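Local coordinates for mannosylglycerate hydrolase MGH1-like glycoside hydrolase domain-containing protein (Thermus thermophilus HB8, PDB 4WVA) that hydrolyses mannosylglycerate, a solute that thermophiles make under osmotic stress, to mannose and glycerate, and probably cleaves glucosylglycerate with similar efficiency, at residues 46-51 with 117-122; 141-146 with 263-268; 271-276 with 303-308. All coordinates share one frame; numbering follows the deposited sequence.

Contact 1 of 3, residues 46-51 with 117-122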
# COMPACT_ATOMS: atom_id res chain seq x y z
N VAL A 46 -3.06 -36.28 -5.05
CA VAL A 46 -3.59 -37.65 -4.96
C VAL A 46 -5.01 -37.70 -5.48
O VAL A 46 -5.34 -38.53 -6.34
CB VAL A 46 -3.56 -38.17 -3.50
CG1 VAL A 46 -4.10 -39.59 -3.40
CG2 VAL A 46 -2.15 -38.15 -2.95
N ASP A 47 -5.86 -36.82 -4.96
CA ASP A 47 -7.27 -36.84 -5.29
C ASP A 47 -7.90 -35.51 -4.86
O ASP A 47 -7.91 -35.22 -3.69
CB ASP A 47 -7.95 -37.99 -4.56
CG ASP A 47 -9.41 -38.14 -4.94
OD1 ASP A 47 -10.27 -37.68 -4.16
OD2 ASP A 47 -9.68 -38.72 -6.02
N TRP A 48 -8.41 -34.75 -5.81
CA TRP A 48 -8.99 -33.42 -5.51
C TRP A 48 -10.18 -33.50 -4.57
O TRP A 48 -10.30 -32.67 -3.66
CB TRP A 48 -9.39 -32.67 -6.79
CG TRP A 48 -8.21 -32.16 -7.49
CD1 TRP A 48 -7.47 -32.82 -8.43
CD2 TRP A 48 -7.57 -30.88 -7.31
NE1 TRP A 48 -6.43 -32.04 -8.85
CE2 TRP A 48 -6.45 -30.85 -8.16
CE3 TRP A 48 -7.83 -29.77 -6.50
CZ2 TRP A 48 -5.61 -29.75 -8.25
CZ3 TRP A 48 -7.00 -28.68 -6.59
CH2 TRP A 48 -5.88 -28.68 -7.45
N GLU A 49 -11.05 -34.50 -4.75
CA GLU A 49 -12.17 -34.64 -3.83
C GLU A 49 -11.69 -34.81 -2.39
O GLU A 49 -12.28 -34.24 -1.48
CB GLU A 49 -13.09 -35.82 -4.19
CG GLU A 49 -14.33 -35.91 -3.27
CD GLU A 49 -15.24 -34.68 -3.35
OE1 GLU A 49 -15.29 -33.84 -2.40
OE2 GLU A 49 -15.92 -34.54 -4.38
N ARG A 50 -10.63 -35.59 -2.22
CA ARG A 50 -10.07 -35.85 -0.90
C ARG A 50 -9.53 -34.58 -0.25
O ARG A 50 -9.67 -34.41 0.96
CB ARG A 50 -8.97 -36.92 -1.01
CG ARG A 50 -8.34 -37.29 0.32
CD ARG A 50 -9.32 -37.90 1.28
NE ARG A 50 -8.69 -38.25 2.55
CZ ARG A 50 -8.43 -37.39 3.54
NH1 ARG A 50 -8.72 -36.08 3.41
NH2 ARG A 50 -7.88 -37.83 4.66
N ALA A 51 -8.95 -33.68 -1.06
CA ALA A 51 -8.47 -32.39 -0.57
C ALA A 51 -9.63 -31.55 -0.04
O ALA A 51 -9.56 -30.99 1.03
CB ALA A 51 -7.72 -31.66 -1.67
N LYS A 117 -8.10 -24.14 -8.88
CA LYS A 117 -7.30 -25.16 -9.59
C LYS A 117 -7.93 -26.54 -9.75
O LYS A 117 -7.38 -27.39 -10.48
CB LYS A 117 -5.93 -25.34 -8.93
CG LYS A 117 -5.06 -24.10 -8.91
CD LYS A 117 -4.77 -23.58 -10.30
CE LYS A 117 -3.87 -22.36 -10.24
NZ LYS A 117 -3.32 -22.12 -11.59
N ASP A 118 -9.04 -26.81 -9.08
CA ASP A 118 -9.71 -28.09 -9.22
C ASP A 118 -10.07 -28.27 -10.71
O ASP A 118 -10.67 -27.39 -11.29
CB ASP A 118 -10.97 -28.12 -8.37
CG ASP A 118 -11.64 -29.48 -8.31
OD1 ASP A 118 -11.41 -30.35 -9.21
OD2 ASP A 118 -12.42 -29.67 -7.36
N PRO A 119 -9.67 -29.40 -11.33
CA PRO A 119 -10.07 -29.57 -12.74
C PRO A 119 -11.57 -29.77 -12.95
O PRO A 119 -12.07 -29.53 -14.07
CB PRO A 119 -9.26 -30.80 -13.19
CG PRO A 119 -8.90 -31.53 -11.95
CD PRO A 119 -8.79 -30.48 -10.85
N ASP A 120 -12.29 -30.15 -11.91
CA ASP A 120 -13.74 -30.34 -11.99
C ASP A 120 -14.40 -29.05 -11.53
O ASP A 120 -14.48 -28.75 -10.35
CB ASP A 120 -14.15 -31.53 -11.12
CG ASP A 120 -15.63 -31.84 -11.19
OD1 ASP A 120 -16.45 -30.98 -11.57
OD2 ASP A 120 -15.98 -32.99 -10.83
N ARG A 121 -14.85 -28.25 -12.49
CA ARG A 121 -15.34 -26.92 -12.18
C ARG A 121 -16.69 -26.95 -11.47
O ARG A 121 -16.98 -26.10 -10.63
CB ARG A 121 -15.43 -26.07 -13.44
CG ARG A 121 -14.12 -25.96 -14.21
CD ARG A 121 -12.94 -25.63 -13.31
NE ARG A 121 -13.23 -24.43 -12.52
CZ ARG A 121 -12.70 -24.12 -11.34
NH1 ARG A 121 -13.06 -22.98 -10.75
NH2 ARG A 121 -11.84 -24.90 -10.73
N ASP A 122 -17.52 -27.93 -11.81
CA ASP A 122 -18.80 -28.04 -11.13
C ASP A 122 -18.58 -28.37 -9.65
O ASP A 122 -19.25 -27.83 -8.78
CB ASP A 122 -19.69 -29.09 -11.80
CG ASP A 122 -20.10 -28.69 -13.19
OD1 ASP A 122 -20.08 -29.55 -14.09
OD2 ASP A 122 -20.42 -27.50 -13.41
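The indole of Trp48 lies flat against the turn Lys117-Asp118-Pro119, which lines up along a single face of the ring. Pro119 brings its CD over the indole, 3.5 Å from the centroid of the Trp48 five-membered ring and only 9° off the normal, a CH-pi contact. A second CH-pi contact is made by Asp118 CA, 3.9 Å from the centroid of the Trp48 six-membered ring. At the far rim, Trp48 CH2 meets Lys117 O at 3.6 Å and Lys117 CB at 3.7 Å, while the rest of the lysine bends away to pair its NZ with Glu280 of the second subunit. Trp48 reaches the turn because its CG stands anti to the carbonyl carbon (chi1 -74°), which aims the ring from the first turn of helix 48-62. Asp118 runs past the indole in the opposite sense, its carboxylate nearly parallel to the ring.

The turn itself is held by polar bonds. Asp118 OD1 takes the backbone N of Asp120 at 2.8 Å, from 51° above the carboxylate plane, and also pairs with Arg123; Asp118 OD2 accepts from Trp52 of the facing helix. Arg121 NH2 bonds to Asp118 O at 2.8 Å, on a lone pair in the carbonyl plane and within the plane of the guanidinium. Asp118 OD1 and Asp120 N thus close an Asx turn where helix 107-117 ends, and Asp120 follows as N-cap of helix 121-146: a short helix-to-helix connection at the periphery of the (alpha/alpha)6-barrel, lidded by a tryptophan of helix 48-62.

Contact 2 of 3, residues 141-146 with 263-268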
# COMPACT_ATOMS: atom_id res chain seq x y z
N TRP A 141 -16.18 -14.11 13.52
CA TRP A 141 -15.96 -14.46 14.91
C TRP A 141 -14.62 -13.94 15.41
O TRP A 141 -14.53 -13.42 16.52
CB TRP A 141 -16.07 -16.00 15.10
CG TRP A 141 -15.82 -16.37 16.51
CD1 TRP A 141 -16.75 -16.40 17.51
CD2 TRP A 141 -14.57 -16.69 17.11
NE1 TRP A 141 -16.15 -16.72 18.70
CE2 TRP A 141 -14.81 -16.90 18.48
CE3 TRP A 141 -13.26 -16.82 16.62
CZ2 TRP A 141 -13.80 -17.25 19.37
CZ3 TRP A 141 -12.26 -17.16 17.51
CH2 TRP A 141 -12.54 -17.36 18.86
N LEU A 142 -13.57 -14.10 14.62
CA LEU A 142 -12.27 -13.64 15.03
C LEU A 142 -12.29 -12.15 15.41
O LEU A 142 -11.82 -11.80 16.48
CB LEU A 142 -11.21 -13.91 13.94
CG LEU A 142 -10.78 -15.35 13.74
CD1 LEU A 142 -9.96 -15.47 12.46
CD2 LEU A 142 -9.97 -15.88 14.91
N TYR A 143 -12.85 -11.30 14.56
CA TYR A 143 -12.90 -9.86 14.88
C TYR A 143 -13.85 -9.55 16.03
O TYR A 143 -13.53 -8.75 16.90
CB TYR A 143 -13.23 -9.03 13.65
CG TYR A 143 -12.12 -9.14 12.64
CD1 TYR A 143 -10.91 -8.52 12.87
CD2 TYR A 143 -12.25 -9.92 11.50
CE1 TYR A 143 -9.88 -8.63 11.98
CE2 TYR A 143 -11.21 -10.06 10.61
CZ TYR A 143 -10.03 -9.40 10.84
OH TYR A 143 -8.97 -9.52 9.98
N HIS A 144 -15.00 -10.21 16.05
CA HIS A 144 -15.98 -9.94 17.12
C HIS A 144 -15.43 -10.34 18.49
O HIS A 144 -15.59 -9.61 19.47
CB HIS A 144 -17.30 -10.67 16.85
CG HIS A 144 -18.37 -10.41 17.87
ND1 HIS A 144 -18.76 -11.36 18.80
CD2 HIS A 144 -19.13 -9.32 18.11
CE1 HIS A 144 -19.72 -10.86 19.57
NE2 HIS A 144 -19.96 -9.62 19.17
N ALA A 145 -14.81 -11.52 18.57
CA ALA A 145 -14.33 -12.03 19.85
C ALA A 145 -12.95 -11.49 20.22
O ALA A 145 -12.63 -11.31 21.40
CB ALA A 145 -14.33 -13.54 19.82
N ARG A 146 -12.10 -11.27 19.22
CA ARG A 146 -10.68 -11.04 19.48
C ARG A 146 -10.14 -9.68 19.02
O ARG A 146 -8.96 -9.42 19.16
CB ARG A 146 -9.84 -12.16 18.87
CG ARG A 146 -10.28 -13.54 19.32
CD ARG A 146 -10.07 -13.75 20.81
NE ARG A 146 -10.31 -15.16 21.20
CZ ARG A 146 -9.42 -16.14 21.04
NH1 ARG A 146 -8.24 -15.89 20.52
NH2 ARG A 146 -9.73 -17.38 21.42
N GLU A 263 -13.39 -6.31 2.84
CA GLU A 263 -12.54 -5.19 2.46
C GLU A 263 -12.09 -4.38 3.69
O GLU A 263 -10.94 -3.97 3.77
CB GLU A 263 -13.26 -4.27 1.47
CG GLU A 263 -13.61 -4.91 0.13
CD GLU A 263 -14.72 -4.18 -0.60
OE1 GLU A 263 -14.96 -2.98 -0.31
OE2 GLU A 263 -15.36 -4.80 -1.46
N GLU A 264 -13.00 -4.16 4.62
CA GLU A 264 -12.65 -3.44 5.85
C GLU A 264 -11.61 -4.21 6.65
O GLU A 264 -10.64 -3.61 7.14
CB GLU A 264 -13.87 -3.14 6.71
CG GLU A 264 -15.04 -2.61 5.89
CD GLU A 264 -15.93 -1.64 6.63
OE1 GLU A 264 -15.86 -1.58 7.88
OE2 GLU A 264 -16.70 -0.93 5.94
N TRP A 265 -11.76 -5.53 6.74
CA TRP A 265 -10.77 -6.32 7.47
C TRP A 265 -9.40 -6.20 6.82
O TRP A 265 -8.36 -6.12 7.50
CB TRP A 265 -11.15 -7.81 7.53
CG TRP A 265 -12.49 -8.10 8.18
CD1 TRP A 265 -13.12 -7.36 9.12
CD2 TRP A 265 -13.31 -9.24 7.94
NE1 TRP A 265 -14.30 -7.96 9.49
CE2 TRP A 265 -14.44 -9.12 8.78
CE3 TRP A 265 -13.21 -10.36 7.11
CZ2 TRP A 265 -15.47 -10.07 8.78
CZ3 TRP A 265 -14.23 -11.29 7.13
CH2 TRP A 265 -15.35 -11.14 7.95
N ILE A 266 -9.39 -6.23 5.50
CA ILE A 266 -8.13 -6.16 4.75
C ILE A 266 -7.42 -4.82 4.98
O ILE A 266 -6.22 -4.77 5.24
CB ILE A 266 -8.41 -6.38 3.24
CG1 ILE A 266 -8.83 -7.84 2.99
CG2 ILE A 266 -7.19 -6.02 2.42
CD1 ILE A 266 -9.33 -8.13 1.60
N VAL A 267 -8.16 -3.73 4.84
CA VAL A 267 -7.57 -2.41 4.90
C VAL A 267 -7.09 -2.10 6.31
O VAL A 267 -5.97 -1.65 6.49
CB VAL A 267 -8.57 -1.36 4.38
CG1 VAL A 267 -8.07 0.06 4.60
CG2 VAL A 267 -8.81 -1.63 2.90
N ARG A 268 -7.92 -2.39 7.30
CA ARG A 268 -7.52 -2.17 8.70
C ARG A 268 -6.43 -3.14 9.13
O ARG A 268 -5.55 -2.78 9.91
CB ARG A 268 -8.75 -2.20 9.62
CG ARG A 268 -9.72 -1.10 9.24
CD ARG A 268 -11.01 -1.04 10.04
NE ARG A 268 -11.95 -0.10 9.39
CZ ARG A 268 -11.95 1.24 9.52
NH1 ARG A 268 -11.07 1.86 10.31
NH2 ARG A 268 -12.86 1.97 8.89
O HOH W 1 -8.01 -7.03 9.96
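Tyr143 and Trp265 stack face to face between helices 121-146 and 260-275, two helices of the (alpha/alpha)6-barrel that meet here, within these stretches, through this aromatic pair alone.

The stacking comes first. The phenol ring lies over the five-membered ring of the indole, centroids 4.0 Å apart and planes inclined by 23°. Overlap is partial: the CD2-CE2 side of the tyrosine does the touching, and Tyr143 CE2 is 3.4 Å from Trp265 CG and Tyr143 CD2 3.5 Å from Trp265 NE1. The contact runs on to the CB of the tryptophan, where Trp265 CB sits 3.7 Å from Tyr143 OH. Each CG is anti to its own carbonyl carbon (chi1 -65° for Tyr143, -59° for Trp265), which sends both rings out from their helices into the gap between the backbones. Replacing Trp265 with an alanine removes the stacked indole, which would probably leave the tyrosine ring without a partner on that face and open a gap between the two helices.

Ionic contacts of helix 260-275 run to neighbouring subunits: Glu263 forms a salt bridge with Arg268 of the second subunit, Arg268 of this chain makes the same bridge to Glu263 of the third subunit, and Val267 packs on Val267 of both neighbouring subunits.

Hydrogen bonding joins the pair only indirectly. The phenol hydroxyl is bonded to Asn245 ND2 of helix 235-254, whose side chain also touches Trp265, and this fixes the polar end of the ring. A water completes the link: it lies 2.7 Å from Tyr143 OH and donates to the carbonyl Trp265 O at 2.6 Å.

Contact 3 of 3, residues 271-276 with 303-308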
# COMPACT_ATOMS: atom_id res chain seq x y z
N VAL A 271 -2.94 -1.93 7.97
CA VAL A 271 -2.42 -0.92 8.89
C VAL A 271 -1.83 -1.61 10.12
O VAL A 271 -0.72 -1.33 10.51
CB VAL A 271 -3.49 0.08 9.33
CG1 VAL A 271 -2.94 1.00 10.42
CG2 VAL A 271 -3.99 0.88 8.15
N GLY A 272 -2.60 -2.52 10.71
CA GLY A 272 -2.17 -3.21 11.93
C GLY A 272 -0.91 -4.03 11.73
O GLY A 272 0.03 -3.97 12.52
N LEU A 273 -0.88 -4.84 10.68
CA LEU A 273 0.27 -5.74 10.52
C LEU A 273 1.54 -4.97 10.30
O LEU A 273 2.58 -5.30 10.87
CB LEU A 273 0.02 -6.75 9.37
CG LEU A 273 0.97 -7.96 9.35
CD1 LEU A 273 0.76 -8.84 10.56
CD2 LEU A 273 0.80 -8.76 8.07
N GLU A 274 1.49 -3.89 9.52
CA GLU A 274 2.67 -3.07 9.33
C GLU A 274 3.14 -2.33 10.58
O GLU A 274 4.33 -2.04 10.71
CB GLU A 274 2.51 -2.15 8.12
CG GLU A 274 2.55 -2.92 6.82
CD GLU A 274 3.90 -3.62 6.61
OE1 GLU A 274 4.91 -2.93 6.42
OE2 GLU A 274 3.91 -4.84 6.65
N ALA A 275 2.23 -2.10 11.53
CA ALA A 275 2.59 -1.49 12.80
C ALA A 275 3.54 -2.37 13.61
O ALA A 275 4.29 -1.87 14.42
CB ALA A 275 1.35 -1.19 13.62
N LEU A 276 3.51 -3.68 13.40
CA LEU A 276 4.34 -4.60 14.17
C LEU A 276 5.81 -4.53 13.80
O LEU A 276 6.67 -5.09 14.49
CB LEU A 276 3.85 -6.04 14.01
CG LEU A 276 2.38 -6.30 14.39
CD1 LEU A 276 2.05 -7.77 14.19
CD2 LEU A 276 2.11 -5.88 15.82
N PHE A 303 8.77 -13.40 9.74
CA PHE A 303 8.89 -13.38 8.28
C PHE A 303 7.52 -13.50 7.60
O PHE A 303 7.39 -13.19 6.42
CB PHE A 303 9.78 -14.52 7.78
CG PHE A 303 11.23 -14.34 8.10
CD1 PHE A 303 12.06 -13.64 7.22
CD2 PHE A 303 11.77 -14.88 9.25
CE1 PHE A 303 13.41 -13.47 7.50
CE2 PHE A 303 13.12 -14.72 9.54
CZ PHE A 303 13.93 -14.00 8.68
N LEU A 304 6.48 -13.89 8.35
CA LEU A 304 5.22 -14.24 7.71
C LEU A 304 4.47 -13.04 7.09
O LEU A 304 3.66 -13.26 6.21
CB LEU A 304 4.33 -15.07 8.63
CG LEU A 304 4.86 -16.49 8.89
CD1 LEU A 304 4.02 -17.12 9.99
CD2 LEU A 304 4.82 -17.34 7.63
N PRO A 305 4.79 -11.79 7.47
CA PRO A 305 4.13 -10.72 6.69
C PRO A 305 4.46 -10.75 5.19
O PRO A 305 3.70 -10.23 4.39
CB PRO A 305 4.57 -9.44 7.40
CG PRO A 305 4.71 -9.89 8.81
CD PRO A 305 5.37 -11.24 8.71
N LEU A 306 5.56 -11.37 4.80
CA LEU A 306 5.81 -11.57 3.37
C LEU A 306 4.69 -12.37 2.69
O LEU A 306 4.29 -12.08 1.57
CB LEU A 306 7.15 -12.28 3.17
CG LEU A 306 8.39 -11.55 3.67
CD1 LEU A 306 9.56 -12.52 3.78
CD2 LEU A 306 8.73 -10.36 2.78
N PHE A 307 4.21 -13.40 3.39
CA PHE A 307 3.12 -14.25 2.91
C PHE A 307 1.81 -13.47 2.86
O PHE A 307 0.94 -13.76 2.04
CB PHE A 307 3.02 -15.46 3.85
CG PHE A 307 2.05 -16.54 3.42
CD1 PHE A 307 2.31 -17.32 2.31
CD2 PHE A 307 0.90 -16.79 4.15
CE1 PHE A 307 1.46 -18.34 1.93
CE2 PHE A 307 0.05 -17.82 3.79
CZ PHE A 307 0.32 -18.58 2.67
N ALA A 308 1.66 -12.51 3.76
CA ALA A 308 0.50 -11.61 3.74
C ALA A 308 0.54 -10.61 2.57
O ALA A 308 -0.49 -10.20 2.05
CB ALA A 308 0.39 -10.86 5.07
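Beside Leu273, which packs on Pro305 and Ala308, Glu274 OE2 is gripped by two hydroxyls, those of Tyr284 and Thr310, while its OE1 forms a salt bridge with Arg315. With its chain bent, the glutamate brings its carboxylate nearer to 303-308 and joins the last part of helix 260-275 both to the chain after 303-308 (Thr310, Arg315) and to strand 283-288 (Tyr284).

The contact proper is apolar and rests on a single methyl. Leu273 CG is anti to the backbone N (chi1 -164°), and CD2 is in turn anti to CA, which makes this methyl the far end of an extended side chain. Leu273 CD2 reaches Ala308 CB at 3.7 Å and Pro305 CB at 3.9 Å, with Pro305 CG a little farther at 4.1 Å. Pro305 and Ala308 turn the same side of the short helix 305-308 to the leucine, whose side chain meets the proline at about a right angle.

Helix 260-275 is thereby joined to helix 305-308 inside the (alpha/alpha)6-barrel, the Pro305 side chain about 12 Å from that of Trp34, a probable substrate-binding residue. Helix 235-254 borders both partners: its Asn238 touches Leu273, and its Val235 touches Pro305. At the end of segment 271-276 the backbone of Leu276 bonds to Phe285 of strand 283-288, and Leu306, on the far side of the short helix, packs against helices 313-327 and 356-368.

How the contacts relate
Contact 3 is buried, contact 1 partly so, and contact 2 lies at the surface of the chain. Contacts 1 and 2 use opposite ends of helix 121-146, with centres about 30 Å apart; contacts 2 and 3 follow each other along helix 260-275, with centres about 15 Å apart. Chemistry changes with place. A tryptophan over a polar turn serves at 46-51 with 117-122, an aromatic stack with a bridging water at 141-146 with 263-268, and aliphatic packing flanked by a hydrogen-bonded and salt-bridged glutamate at 271-276 with 303-308. Contacts 1 and 2 both reach the second subunit, and contacts 2 and 3 the third.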